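Local coordinates for protein precorrin-8x Methyl Mutase (PDB 1V9C) that probably acts as a precorrin-8X methylmutase, an isomerase that moves a methyl group within the corrin precursor on the pathway to adenosylcobalamin, at residues E29-V33 and Y45-F51. Coordinates in Å, arbitrary orientation, origin at the centre of the assembly. Residue numbers count along the deposited sequence, not the author numbering.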
loop_
_atom_site.group_PDB
_atom_site.type_symbol
_atom_site.label_atom_id
_atom_site.label_comp_id
_atom_site.label_asym_id
_atom_site.label_seq_id
_atom_site.Cartn_x
_atom_site.Cartn_y
_atom_site.Cartn_z
ATOM N N GLU B 29 13.349 16.814 6.780
ATOM C CA GLU B 29 11.960 16.457 6.598
ATOM C C GLU B 29 11.575 16.268 5.143
ATOM O O GLU B 29 10.780 15.388 4.818
ATOM C CB GLU B 29 11.068 17.529 7.213
ATOM C CG GLU B 29 11.143 17.632 8.728
ATOM C CD GLU B 29 10.471 18.895 9.251
ATOM O OE1 GLU B 29 10.373 19.058 10.488
ATOM O OE2 GLU B 29 10.046 19.728 8.422
ATOM N N TRP B 30 12.136 17.092 4.267
ATOM C CA TRP B 30 11.794 17.014 2.859
ATOM C C TRP B 30 11.944 15.639 2.207
ATOM O O TRP B 30 11.005 15.161 1.594
ATOM C CB TRP B 30 12.577 18.045 2.039
ATOM C CG TRP B 30 12.129 18.073 0.588
ATOM C CD1 TRP B 30 12.916 17.891 -0.521
ATOM C CD2 TRP B 30 10.784 18.200 0.106
ATOM N NE1 TRP B 30 12.138 17.885 -1.662
ATOM C CE2 TRP B 30 10.828 18.073 -1.306
ATOM C CE3 TRP B 30 9.548 18.403 0.724
ATOM C CZ2 TRP B 30 9.680 18.143 -2.103
ATOM C CZ3 TRP B 30 8.396 18.473 -0.077
ATOM C CH2 TRP B 30 8.474 18.341 -1.474
ATOM N N PRO B 31 13.113 14.987 2.347
ATOM C CA PRO B 31 13.312 13.671 1.737
ATOM C C PRO B 31 12.209 12.688 2.105
ATOM O O PRO B 31 11.921 11.759 1.364
ATOM C CB PRO B 31 14.672 13.237 2.275
ATOM C CG PRO B 31 15.370 14.535 2.536
ATOM C CD PRO B 31 14.273 15.344 3.175
ATOM N N VAL B 32 11.587 12.898 3.257
ATOM C CA VAL B 32 10.516 12.012 3.683
ATOM C C VAL B 32 9.239 12.314 2.905
ATOM O O VAL B 32 8.569 11.403 2.416
ATOM C CB VAL B 32 10.264 12.171 5.196
ATOM C CG1 VAL B 32 9.023 11.404 5.619
ATOM C CG2 VAL B 32 11.491 11.690 5.962
ATOM N N VAL B 33 8.920 13.600 2.774
ATOM C CA VAL B 33 7.703 14.013 2.083
ATOM C C VAL B 33 7.777 13.704 0.598
ATOM O O VAL B 33 6.782 13.311 -0.006
ATOM C CB VAL B 33 7.414 15.527 2.278
ATOM C CG1 VAL B 33 6.116 15.897 1.599
ATOM C CG2 VAL B 33 7.317 15.863 3.778
ATOM N N TYR B 45 0.209 15.543 -0.276
ATOM C CA TYR B 45 0.993 15.169 0.896
ATOM C C TYR B 45 2.008 16.252 1.283
ATOM O O TYR B 45 2.548 16.251 2.383
ATOM C CB TYR B 45 1.701 13.814 0.660
ATOM C CG TYR B 45 0.753 12.650 0.789
ATOM C CD1 TYR B 45 0.294 11.964 -0.333
ATOM C CD2 TYR B 45 0.204 12.320 2.033
ATOM C CE1 TYR B 45 -0.697 10.998 -0.222
ATOM C CE2 TYR B 45 -0.787 11.372 2.151
ATOM C CZ TYR B 45 -1.240 10.712 1.022
ATOM O OH TYR B 45 -2.255 9.794 1.147
ATOM N N LYS B 46 2.280 17.170 0.367
ATOM C CA LYS B 46 3.204 18.269 0.658
ATOM C C LYS B 46 2.562 19.148 1.737
ATOM O O LYS B 46 3.238 19.681 2.609
ATOM C CB LYS B 46 3.426 19.129 -0.587
ATOM C CG LYS B 46 4.527 20.162 -0.434
ATOM C CD LYS B 46 4.610 21.082 -1.651
ATOM C CE LYS B 46 3.502 22.121 -1.669
ATOM N NZ LYS B 46 3.533 22.926 -2.928
ATOM N N ALA B 47 1.244 19.274 1.653
ATOM C CA ALA B 47 0.465 20.087 2.575
ATOM C C ALA B 47 -0.106 19.310 3.763
ATOM O O ALA B 47 -0.349 19.881 4.819
ATOM C CB ALA B 47 -0.671 20.768 1.809
ATOM N N LEU B 48 -0.309 18.009 3.596
ATOM C CA LEU B 48 -0.879 17.194 4.665
ATOM C C LEU B 48 0.135 16.634 5.644
ATOM O O LEU B 48 -0.205 16.309 6.775
ATOM C CB LEU B 48 -1.668 16.035 4.066
ATOM C CG LEU B 48 -2.731 16.383 3.019
ATOM C CD1 LEU B 48 -3.457 15.100 2.618
ATOM C CD2 LEU B 48 -3.727 17.422 3.583
ATOM N N THR B 49 1.384 16.520 5.223
ATOM C CA THR B 49 2.381 15.937 6.098
ATOM C C THR B 49 2.939 16.884 7.140
ATOM O O THR B 49 3.464 17.942 6.814
ATOM C CB THR B 49 3.525 15.335 5.277
ATOM O OG1 THR B 49 2.978 14.423 4.319
ATOM C CG2 THR B 49 4.486 14.594 6.176
ATOM N N ARG B 50 2.839 16.476 8.399
ATOM C CA ARG B 50 3.317 17.285 9.506
ATOM C C ARG B 50 4.265 16.507 10.409
ATOM O O ARG B 50 4.033 15.335 10.721
ATOM C CB ARG B 50 2.122 17.798 10.317
ATOM C CG ARG B 50 2.460 18.970 11.212
ATOM C CD ARG B 50 1.307 19.956 11.277
ATOM N NE ARG B 50 0.706 20.026 12.605
ATOM C CZ ARG B 50 -0.322 20.809 12.913
ATOM N NH1 ARG B 50 -0.860 21.587 11.982
ATOM N NH2 ARG B 50 -0.812 20.817 14.147
ATOM N N PHE B 51 5.345 17.157 10.820
ATOM C CA PHE B 51 6.320 16.514 11.688
ATOM C C PHE B 51 6.330 17.140 13.077
ATOM O O PHE B 51 5.888 18.265 13.261
ATOM C CB PHE B 51 7.726 16.641 11.100
ATOM C CG PHE B 51 7.883 16.016 9.757
ATOM C CD1 PHE B 51 7.339 16.615 8.631
ATOM C CD2 PHE B 51 8.588 14.821 9.614
ATOM C CE1 PHE B 51 7.497 16.035 7.377
ATOM C CE2 PHE B 51 8.748 14.234 8.363
ATOM C CZ PHE B 51 8.201 14.845 7.245
#
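A mostly apolar, van der Waals contact with no hydrogen bond across it joins the first turn of helix 30-40 to the short helix 45-48 and to strand 49-51, at the edge strand of the chain's doubly wound sheet. Phe51 is its centre. The Phe51 ring packs on Glu29, Val32 and Val33: Glu29 CG lies over one face, 3.8 Å from the ring centroid and 12° off the normal, a CH-pi contact, while Val32 and Val33 close in on the ring edge, with Val33 CG2 3.6 Å from Phe51 CE1 and Val32 CG1 3.9 Å from Phe51 CZ. Glu29 OE2 is hydrogen-bonded to the backbone N of Ser26.

Val33 also reaches back along 45-51, its CG1 meeting Tyr45 O at 3.7 Å and its CG2 meeting Thr49 CG2 at 3.9 Å. There the chain passes from helix to strand, and Thr49 donates hydrogen bonds to Tyr45 O from both OG1 (2.7 Å) and N (3.1 Å), tying the exit residue to the helix it has just left. Farther out, Lys46 CG borders the Trp30 ring edge.

Behind the contact, Val32 packs on helix 190-205 and Phe51 touches Ile181 of the adjacent antiparallel strand 180-183, which pairs with strand 49-51 through the Arg50–Val182 backbone.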